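Side-chain contacts in tannase (Lactobacillus plantarum, PDB 3WA7), which probably hydrolyses the galloyl ester bonds of tannins, as a tannase built on the alpha/beta-hydrolase fold: residues L5-D10 against Y27-I32; I69-T74 against R141-N146; P80-D85 against T90-A95. All coordinates share one frame; numbering follows the deposited sequence.

How the contacts relate
Contacts 1 and 2 reach the same mixed sheet of the alpha/beta-hydrolase fold, and their centres are about 12 Å apart. N146, just past helix 131-145, ties them together: its OD1 lies 2.8 Å from F7 N and its ND2 3.0 Å from L5 O, both probable hydrogen bonds. Contact 3 falls along the chain between the two segments of contact 2, about 15 Å away between centres. T74 OG1 joins them, 2.7 Å from P82 O. Although contacts 1 and 3 are about 19 Å apart between centres, R30 NE and D85 OD2 form a salt bridge. In contact 3, the N94 side chain lies near, without touching, the probable nucleophile elbow around S163.

Contact 1: residues L5-D10 against Y27-I32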
loop_
_atom_site.group_PDB
_atom_site.type_symbol
_atom_site.label_atom_id
_atom_site.label_comp_id
_atom_site.label_asym_id
_atom_site.label_seq_id
_atom_site.Cartn_x
_atom_site.Cartn_y
_atom_site.Cartn_z
ATOM N N LEU A 5 11.924 8.895 -24.824
ATOM C CA LEU A 5 11.909 8.697 -23.377
ATOM C C LEU A 5 13.238 9.105 -22.753
ATOM O O LEU A 5 13.667 8.545 -21.745
ATOM C CB LEU A 5 11.597 7.239 -23.035
ATOM C CG LEU A 5 10.247 6.724 -23.538
ATOM C CD1 LEU A 5 10.024 5.305 -23.027
ATOM C CD2 LEU A 5 9.127 7.643 -23.056
ATOM N N ILE A 6 13.890 10.084 -23.367
ATOM C CA ILE A 6 15.155 10.588 -22.862
ATOM C C ILE A 6 14.878 11.820 -22.012
ATOM O O ILE A 6 14.336 12.813 -22.501
ATOM C CB ILE A 6 16.106 10.989 -24.012
ATOM C CG1 ILE A 6 16.493 9.753 -24.823
ATOM C CG2 ILE A 6 17.340 11.683 -23.451
ATOM C CD1 ILE A 6 17.230 8.696 -24.026
ATOM N N PHE A 7 15.238 11.749 -20.736
ATOM C CA PHE A 7 15.027 12.873 -19.839
ATOM C C PHE A 7 15.995 13.995 -20.188
ATOM O O PHE A 7 17.186 13.757 -20.394
ATOM C CB PHE A 7 15.254 12.456 -18.387
ATOM C CG PHE A 7 15.065 13.576 -17.406
ATOM C CD1 PHE A 7 13.789 14.009 -17.067
ATOM C CD2 PHE A 7 16.165 14.220 -16.844
ATOM C CE1 PHE A 7 13.608 15.071 -16.181
ATOM C CE2 PHE A 7 15.994 15.281 -15.961
ATOM C CZ PHE A 7 14.714 15.708 -15.628
ATOM N N ASP A 8 15.470 15.215 -20.251
ATOM C CA ASP A 8 16.267 16.397 -20.566
ATOM C C ASP A 8 16.328 17.273 -19.317
ATOM O O ASP A 8 15.308 17.802 -18.872
ATOM C CB ASP A 8 15.610 17.179 -21.706
ATOM C CG ASP A 8 16.489 18.304 -22.223
ATOM O OD1 ASP A 8 17.274 18.868 -21.434
ATOM O OD2 ASP A 8 16.381 18.629 -23.421
ATOM N N ALA A 9 17.520 17.421 -18.750
ATOM C CA ALA A 9 17.697 18.227 -17.549
ATOM C C ALA A 9 17.260 19.676 -17.751
ATOM O O ALA A 9 17.003 20.391 -16.781
ATOM C CB ALA A 9 19.151 18.178 -17.098
ATOM N N ASP A 10 17.179 20.117 -19.003
ATOM C CA ASP A 10 16.765 21.491 -19.274
ATOM C C ASP A 10 15.297 21.721 -18.942
ATOM O O ASP A 10 14.851 22.863 -18.845
ATOM C CB ASP A 10 17.025 21.866 -20.735
ATOM C CG ASP A 10 18.485 22.165 -21.005
ATOM O OD1 ASP A 10 19.110 22.853 -20.171
ATOM O OD2 ASP A 10 19.004 21.724 -22.050
ATOM N N TYR A 27 14.032 22.124 -8.019
ATOM C CA TYR A 27 13.749 22.267 -9.437
ATOM C C TYR A 27 12.677 21.257 -9.791
ATOM O O TYR A 27 12.608 20.190 -9.186
ATOM C CB TYR A 27 15.001 22.013 -10.275
ATOM C CG TYR A 27 15.931 23.200 -10.339
ATOM C CD1 TYR A 27 16.687 23.583 -9.231
ATOM C CD2 TYR A 27 16.043 23.951 -11.508
ATOM C CE1 TYR A 27 17.538 24.689 -9.289
ATOM C CE2 TYR A 27 16.889 25.056 -11.575
ATOM C CZ TYR A 27 17.631 25.419 -10.465
ATOM O OH TYR A 27 18.468 26.510 -10.542
ATOM N N ALA A 28 11.845 21.593 -10.769
ATOM C CA ALA A 28 10.761 20.711 -11.169
ATOM C C ALA A 28 10.649 20.526 -12.677
ATOM O O ALA A 28 10.876 21.456 -13.450
ATOM C CB ALA A 28 9.441 21.247 -10.621
ATOM N N ALA A 29 10.308 19.306 -13.080
ATOM C CA ALA A 29 10.105 18.955 -14.483
ATOM C C ALA A 29 8.804 18.174 -14.415
ATOM O O ALA A 29 8.761 17.088 -13.837
ATOM C CB ALA A 29 11.237 18.075 -14.994
ATOM N N ARG A 30 7.744 18.725 -14.996
ATOM C CA ARG A 30 6.438 18.086 -14.910
ATOM C C ARG A 30 5.802 17.575 -16.192
ATOM O O ARG A 30 6.206 17.926 -17.299
ATOM C CB ARG A 30 5.444 19.043 -14.248
ATOM C CG ARG A 30 5.908 19.655 -12.939
ATOM C CD ARG A 30 4.787 20.501 -12.349
ATOM N NE ARG A 30 5.110 21.076 -11.045
ATOM C CZ ARG A 30 5.859 22.157 -10.851
ATOM N NH1 ARG A 30 6.387 22.808 -11.879
ATOM N NH2 ARG A 30 6.064 22.600 -9.618
ATOM N N ASN A 31 4.777 16.748 -15.996
ATOM C CA ASN A 31 3.992 16.162 -17.071
ATOM C C ASN A 31 4.824 15.493 -18.149
ATOM O O ASN A 31 4.637 15.730 -19.345
ATOM C CB ASN A 31 3.082 17.232 -17.675
ATOM C CG ASN A 31 2.078 17.764 -16.670
ATOM O OD1 ASN A 31 1.363 16.994 -16.030
ATOM N ND2 ASN A 31 2.020 19.082 -16.525
ATOM N N ILE A 32 5.732 14.637 -17.702
ATOM C CA ILE A 32 6.609 13.897 -18.587
ATOM C C ILE A 32 5.961 12.558 -18.939
ATOM O O ILE A 32 5.695 11.740 -18.063
ATOM C CB ILE A 32 7.970 13.621 -17.907
ATOM C CG1 ILE A 32 8.675 14.946 -17.600
ATOM C CG2 ILE A 32 8.830 12.737 -18.801
ATOM C CD1 ILE A 32 9.917 14.793 -16.747
#
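F7 turns one edge of its phenyl ring onto two aliphatic side chains of strand 22-33. CE1 does most of the touching: it lies 3.7 Å from I32 CD1 and 4.0 Å from A29 CB. I32 CD1 sits in the plane of the ring and also meets its neighbouring edge atom, F7 CD1, at 4.0 Å. The two side chains cross at about a right angle, and the meeting is one of methyl against aromatic edge, with no hydrogen bond between the segments. F7 gets there by swinging CG anti to its backbone N (chi1 179°), which carries the ring from the loop to the strand. I32 answers with an extended chain, CG1 anti to its carbonyl carbon and CD1 at the far end.

A29 and I32 are three residues apart, a spacing that would put them on opposite sides of a regular strand. N31 and I32 both face L45 on strand 44-50, however, forming a G1 beta bulge. The extra residue shifts the alternation, and both side chains come to point toward F7. Backbone hydrogen bonds between A29 and V47 and between I32 and L45 hold the strand to strand 44-50.

Further out, Y142 of helix 131-145 packs against both F7 and I32, while L150 touches F7 and L12 touches A29. Just beyond F7 the chain is braced by an Asx turn: D8 OD1 accepts from D10 N at 2.7 Å, met on the anti side and out of the carboxylate plane, where a short 3-10 segment begins. The contact thus lays an N-terminal loop over the antiparallel strands at one end of an alpha/beta-hydrolase sheet, next to a helix that packs on the same sheet.

Contact 2: residues I69-T74 against R141-N146; sequences ILMPNT and RYVKYN
V143 sets its two methyl groups against I69 and M71, two residues apart on strand 69-72, both of which point toward the helix. This is helix-on-sheet packing in a beta-alpha-beta crossover: helix 131-145 links the parallel strands 107-111 and 157-160 and passes over strand 69-72, which lies between them. I69 and V143 meet tip to tip, CD1 of I69 lying 3.9 Å from CG1 of V143. M71, present as selenomethionine, slides past V143 in the opposite direction; its CE is 3.7 Å from V143 CG2 and its SE 4.0 Å from the same methyl. The bend at chi3 (77°) turns CE alongside that branch, next to the SE that the earlier torsions already place there.

The torsion of V143 divides the work, with CG1 anti to the backbone N (chi1 170°) and CG2 beside it, one branch for each strand residue. V109 and I157 on the flanking strands also pack on V143, while M136, A139 and I140 of the same helix pack on M71. All three touching residues are buried.

The helix closes at N146, the first residue to leave helical geometry. Its side chain folds back over the last turn, where ND2 donates to Y142 O at 2.9 Å and rests 3.4 Å above the Y142 ring, over its centre.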
loop_
_atom_site.group_PDB
_atom_site.type_symbol
_atom_site.label_atom_id
_atom_site.label_comp_id
_atom_site.label_asym_id
_atom_site.label_seq_id
_atom_site.Cartn_x
_atom_site.Cartn_y
_atom_site.Cartn_z
ATOM N N ILE A 69 15.990 8.122 -4.545
ATOM C CA ILE A 69 14.904 8.595 -5.388
ATOM C C ILE A 69 13.609 8.028 -4.818
ATOM O O ILE A 69 13.313 6.842 -4.970
ATOM C CB ILE A 69 15.073 8.141 -6.856
ATOM C CG1 ILE A 69 16.360 8.739 -7.434
ATOM C CG2 ILE A 69 13.872 8.591 -7.685
ATOM C CD1 ILE A 69 16.634 8.336 -8.875
ATOM N N LEU A 70 12.859 8.879 -4.129
ATOM C CA LEU A 70 11.590 8.473 -3.533
ATOM C C LEU A 70 10.531 8.509 -4.623
ATOM O O LEU A 70 10.422 9.498 -5.349
ATOM C CB LEU A 70 11.197 9.439 -2.415
ATOM C CG LEU A 70 9.956 9.079 -1.593
ATOM C CD1 LEU A 70 10.273 7.895 -0.688
ATOM C CD2 LEU A 70 9.533 10.279 -0.755
HETATM N N MSE A 71 9.764 7.431 -4.746
HETATM C CA MSE A 71 8.717 7.368 -5.754
HETATM C C MSE A 71 7.383 7.065 -5.091
HETATM O O MSE A 71 6.955 5.914 -5.010
HETATM C CB MSE A 71 9.056 6.315 -6.821
HETATM C CG MSE A 71 10.287 6.690 -7.640
HETATM SE SE MSE A 71 10.577 5.564 -9.190
HETATM C CE MSE A 71 9.239 6.326 -10.371
ATOM N N PRO A 72 6.715 8.113 -4.595
ATOM C CA PRO A 72 5.420 7.989 -3.927
ATOM C C PRO A 72 4.294 7.954 -4.948
ATOM O O PRO A 72 4.444 8.452 -6.063
ATOM C CB PRO A 72 5.366 9.246 -3.076
ATOM C CG PRO A 72 5.981 10.267 -4.003
ATOM C CD PRO A 72 7.172 9.519 -4.598
ATOM N N ASN A 73 3.173 7.352 -4.576
ATOM C CA ASN A 73 2.030 7.326 -5.475
ATOM C C ASN A 73 0.807 7.796 -4.699
ATOM O O ASN A 73 0.768 7.722 -3.470
ATOM C CB ASN A 73 1.813 5.927 -6.067
ATOM C CG ASN A 73 1.249 4.941 -5.065
ATOM O OD1 ASN A 73 0.094 5.049 -4.654
ATOM N ND2 ASN A 73 2.064 3.971 -4.667
ATOM N N THR A 74 -0.194 8.289 -5.417
ATOM C CA THR A 74 -1.394 8.798 -4.775
ATOM C C THR A 74 -2.586 7.864 -4.940
ATOM O O THR A 74 -3.737 8.285 -4.828
ATOM C CB THR A 74 -1.759 10.168 -5.353
ATOM O OG1 THR A 74 -1.948 10.048 -6.770
ATOM C CG2 THR A 74 -0.646 11.165 -5.084
ATOM N N ARG A 141 10.994 2.070 -14.837
ATOM C CA ARG A 141 11.878 1.840 -15.979
ATOM C C ARG A 141 12.325 3.164 -16.592
ATOM O O ARG A 141 13.473 3.298 -17.010
ATOM C CB ARG A 141 11.190 0.974 -17.040
ATOM C CG ARG A 141 10.890 -0.419 -16.535
ATOM C CD ARG A 141 10.488 -1.376 -17.640
ATOM N NE ARG A 141 10.403 -2.726 -17.095
ATOM C CZ ARG A 141 10.353 -3.836 -17.820
ATOM N NH1 ARG A 141 10.376 -3.775 -19.145
ATOM N NH2 ARG A 141 10.290 -5.012 -17.211
ATOM N N TYR A 142 11.423 4.139 -16.638
ATOM C CA TYR A 142 11.761 5.449 -17.189
ATOM C C TYR A 142 12.900 6.056 -16.371
ATOM O O TYR A 142 13.873 6.568 -16.922
ATOM C CB TYR A 142 10.557 6.395 -17.137
ATOM C CG TYR A 142 10.873 7.781 -17.658
ATOM C CD1 TYR A 142 10.799 8.068 -19.022
ATOM C CD2 TYR A 142 11.316 8.784 -16.794
ATOM C CE1 TYR A 142 11.164 9.322 -19.515
ATOM C CE2 TYR A 142 11.686 10.039 -17.276
ATOM C CZ TYR A 142 11.609 10.297 -18.635
ATOM O OH TYR A 142 11.997 11.526 -19.111
ATOM N N VAL A 143 12.765 5.997 -15.052
ATOM C CA VAL A 143 13.779 6.544 -14.157
ATOM C C VAL A 143 15.128 5.853 -14.328
ATOM O O VAL A 143 16.151 6.515 -14.520
ATOM C CB VAL A 143 13.337 6.423 -12.680
ATOM C CG1 VAL A 143 14.498 6.769 -11.746
ATOM C CG2 VAL A 143 12.165 7.353 -12.417
ATOM N N LYS A 144 15.125 4.526 -14.270
ATOM C CA LYS A 144 16.363 3.760 -14.388
ATOM C C LYS A 144 17.009 3.887 -15.765
ATOM O O LYS A 144 18.235 3.898 -15.878
ATOM C CB LYS A 144 16.102 2.290 -14.032
ATOM C CG LYS A 144 15.559 2.129 -12.607
ATOM C CD LYS A 144 15.477 0.675 -12.148
ATOM C CE LYS A 144 16.841 0.105 -11.787
ATOM N NZ LYS A 144 16.723 -1.318 -11.325
ATOM N N TYR A 145 16.185 4.001 -16.802
ATOM C CA TYR A 145 16.685 4.152 -18.169
ATOM C C TYR A 145 17.439 5.470 -18.271
ATOM O O TYR A 145 18.375 5.615 -19.063
ATOM C CB TYR A 145 15.513 4.160 -19.158
ATOM C CG TYR A 145 15.900 4.367 -20.609
ATOM C CD1 TYR A 145 16.771 3.488 -21.252
ATOM C CD2 TYR A 145 15.366 5.424 -21.349
ATOM C CE1 TYR A 145 17.100 3.652 -22.600
ATOM C CE2 TYR A 145 15.689 5.599 -22.698
ATOM C CZ TYR A 145 16.555 4.707 -23.315
ATOM O OH TYR A 145 16.868 4.863 -24.649
ATOM N N ASN A 146 17.025 6.429 -17.450
ATOM C CA ASN A 146 17.629 7.752 -17.458
ATOM C C ASN A 146 18.660 8.016 -16.372
ATOM O O ASN A 146 18.863 9.156 -15.961
ATOM C CB ASN A 146 16.526 8.809 -17.426
ATOM C CG ASN A 146 15.881 9.000 -18.786
ATOM O OD1 ASN A 146 16.520 9.490 -19.718
ATOM N ND2 ASN A 146 14.621 8.603 -18.910
#

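Contact 3: residues P80-D85 against T90-A95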
loop_
_atom_site.group_PDB
_atom_site.type_symbol
_atom_site.label_atom_id
_atom_site.label_comp_id
_atom_site.label_asym_id
_atom_site.label_seq_id
_atom_site.Cartn_x
_atom_site.Cartn_y
_atom_site.Cartn_z
ATOM N N PRO A 80 -7.535 5.822 -9.863
ATOM C CA PRO A 80 -6.381 6.486 -10.475
ATOM C C PRO A 80 -5.666 7.370 -9.457
ATOM O O PRO A 80 -6.306 7.971 -8.595
ATOM C CB PRO A 80 -7.011 7.312 -11.598
ATOM C CG PRO A 80 -8.252 6.554 -11.937
ATOM C CD PRO A 80 -8.776 6.139 -10.592
ATOM N N GLY A 81 -4.341 7.436 -9.561
ATOM C CA GLY A 81 -3.548 8.258 -8.661
ATOM C C GLY A 81 -2.760 9.262 -9.485
ATOM O O GLY A 81 -1.749 8.909 -10.092
ATOM N N PRO A 82 -3.202 10.525 -9.530
ATOM C CA PRO A 82 -2.501 11.553 -10.308
ATOM C C PRO A 82 -1.084 11.841 -9.826
ATOM O O PRO A 82 -0.761 11.629 -8.656
ATOM C CB PRO A 82 -3.423 12.765 -10.181
ATOM C CG PRO A 82 -4.053 12.575 -8.843
ATOM C CD PRO A 82 -4.372 11.095 -8.841
ATOM N N ALA A 83 -0.240 12.310 -10.744
ATOM C CA ALA A 83 1.145 12.645 -10.415
ATOM C C ALA A 83 1.120 13.721 -9.335
ATOM O O ALA A 83 0.450 14.743 -9.485
ATOM C CB ALA A 83 1.871 13.158 -11.661
ATOM N N ASP A 84 1.859 13.496 -8.252
ATOM C CA ASP A 84 1.883 14.434 -7.133
ATOM C C ASP A 84 2.822 15.620 -7.357
ATOM O O ASP A 84 3.606 15.642 -8.305
ATOM C CB ASP A 84 2.280 13.703 -5.847
ATOM C CG ASP A 84 1.506 14.193 -4.631
ATOM O OD1 ASP A 84 0.887 15.275 -4.704
ATOM O OD2 ASP A 84 1.523 13.498 -3.595
ATOM N N ASP A 85 2.746 16.596 -6.457
ATOM C CA ASP A 85 3.555 17.805 -6.565
ATOM C C ASP A 85 3.687 18.392 -5.159
ATOM O O ASP A 85 2.730 18.359 -4.388
ATOM C CB ASP A 85 2.827 18.792 -7.483
ATOM C CG ASP A 85 3.675 19.981 -7.879
ATOM O OD1 ASP A 85 4.121 20.733 -6.988
ATOM O OD2 ASP A 85 3.880 20.167 -9.096
ATOM N N THR A 90 -4.817 19.591 -3.612
ATOM C CA THR A 90 -6.039 18.850 -3.898
ATOM C C THR A 90 -5.935 17.356 -3.613
ATOM O O THR A 90 -4.970 16.701 -4.002
ATOM C CB THR A 90 -6.456 19.032 -5.373
ATOM O OG1 THR A 90 -6.583 20.429 -5.664
ATOM C CG2 THR A 90 -7.784 18.340 -5.641
ATOM N N TRP A 91 -6.941 16.827 -2.927
ATOM C CA TRP A 91 -6.999 15.407 -2.599
ATOM C C TRP A 91 -7.141 14.613 -3.899
ATOM O O TRP A 91 -7.889 15.009 -4.792
ATOM C CB TRP A 91 -8.208 15.141 -1.698
ATOM C CG TRP A 91 -8.445 13.701 -1.392
ATOM C CD1 TRP A 91 -7.850 12.960 -0.412
ATOM C CD2 TRP A 91 -9.334 12.816 -2.081
ATOM N NE1 TRP A 91 -8.317 11.667 -0.447
ATOM C CE2 TRP A 91 -9.228 11.551 -1.462
ATOM C CE3 TRP A 91 -10.213 12.969 -3.164
ATOM C CZ2 TRP A 91 -9.969 10.442 -1.889
ATOM C CZ3 TRP A 91 -10.950 11.866 -3.588
ATOM C CH2 TRP A 91 -10.821 10.619 -2.950
ATOM N N PRO A 92 -6.410 13.495 -4.036
ATOM C CA PRO A 92 -5.464 12.933 -3.068
ATOM C C PRO A 92 -4.063 13.484 -3.304
ATOM O O PRO A 92 -3.643 13.665 -4.450
ATOM C CB PRO A 92 -5.539 11.444 -3.356
ATOM C CG PRO A 92 -5.654 11.429 -4.848
ATOM C CD PRO A 92 -6.669 12.532 -5.122
ATOM N N THR A 93 -3.343 13.748 -2.220
ATOM C CA THR A 93 -1.990 14.272 -2.324
ATOM C C THR A 93 -1.176 14.009 -1.066
ATOM O O THR A 93 -1.717 13.923 0.040
ATOM C CB THR A 93 -1.993 15.801 -2.586
ATOM O OG1 THR A 93 -0.646 16.284 -2.633
ATOM C CG2 THR A 93 -2.732 16.535 -1.481
ATOM N N ASN A 94 0.129 13.859 -1.254
ATOM C CA ASN A 94 1.060 13.655 -0.155
ATOM C C ASN A 94 2.125 14.735 -0.347
ATOM O O ASN A 94 3.311 14.512 -0.111
ATOM C CB ASN A 94 1.694 12.262 -0.230
ATOM C CG ASN A 94 0.672 11.142 -0.095
ATOM O OD1 ASN A 94 0.039 10.983 0.950
ATOM N ND2 ASN A 94 0.509 10.358 -1.155
ATOM N N ALA A 95 1.674 15.909 -0.786
ATOM C CA ALA A 95 2.559 17.043 -1.040
ATOM C C ALA A 95 3.499 17.344 0.124
ATOM O O ALA A 95 4.674 17.641 -0.087
ATOM C CB ALA A 95 1.735 18.285 -1.371
HETATM O O HOH W 1 2.519 11.092 -3.536
#
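D84 carries this contact, its carboxylate reaching across to the turn at T93 and N94. Both oxygens use their syn lone pairs for the other segment: OD1 accepts from T93 OG1 at 2.8 Å, and OD2 from N94 N at 2.7 Å, a fairly straight bond (159°). Each oxygen has a second donor. The backbone N of D85 gives a bond of 2.9 Å to D84 OD1, arriving on the anti side and 34° out of the carboxylate plane. A water donates to D84 OD2 at 2.6 Å and in turn accepts from N94 ND2, bridging the two side chains.

T93 OG1 is engaged in both directions. With OG1 anti to its backbone N (chi1 178°), the hydroxyl faces D84 as donor and accepts from A95 N at 3.0 Å, closing an ST turn where helix 95-103 begins. N94, at the N-cap position, makes no capping bond with its side chain.

Beside the polar centre, P82 CD packs on P92 CG at 4.2 Å, and P92 follows a cis peptide bond. On the other flank A95 CB lies against D85 O.

With an asparagine in place of D84, one oxygen becomes an amide NH2, which would probably leave either N94 N or D85 N facing a donor in place of its acceptor. Four donors around one buried carboxylate, close to the start of a helix, are consistent with an ionised D84, whose charge would probably help to fix the turn.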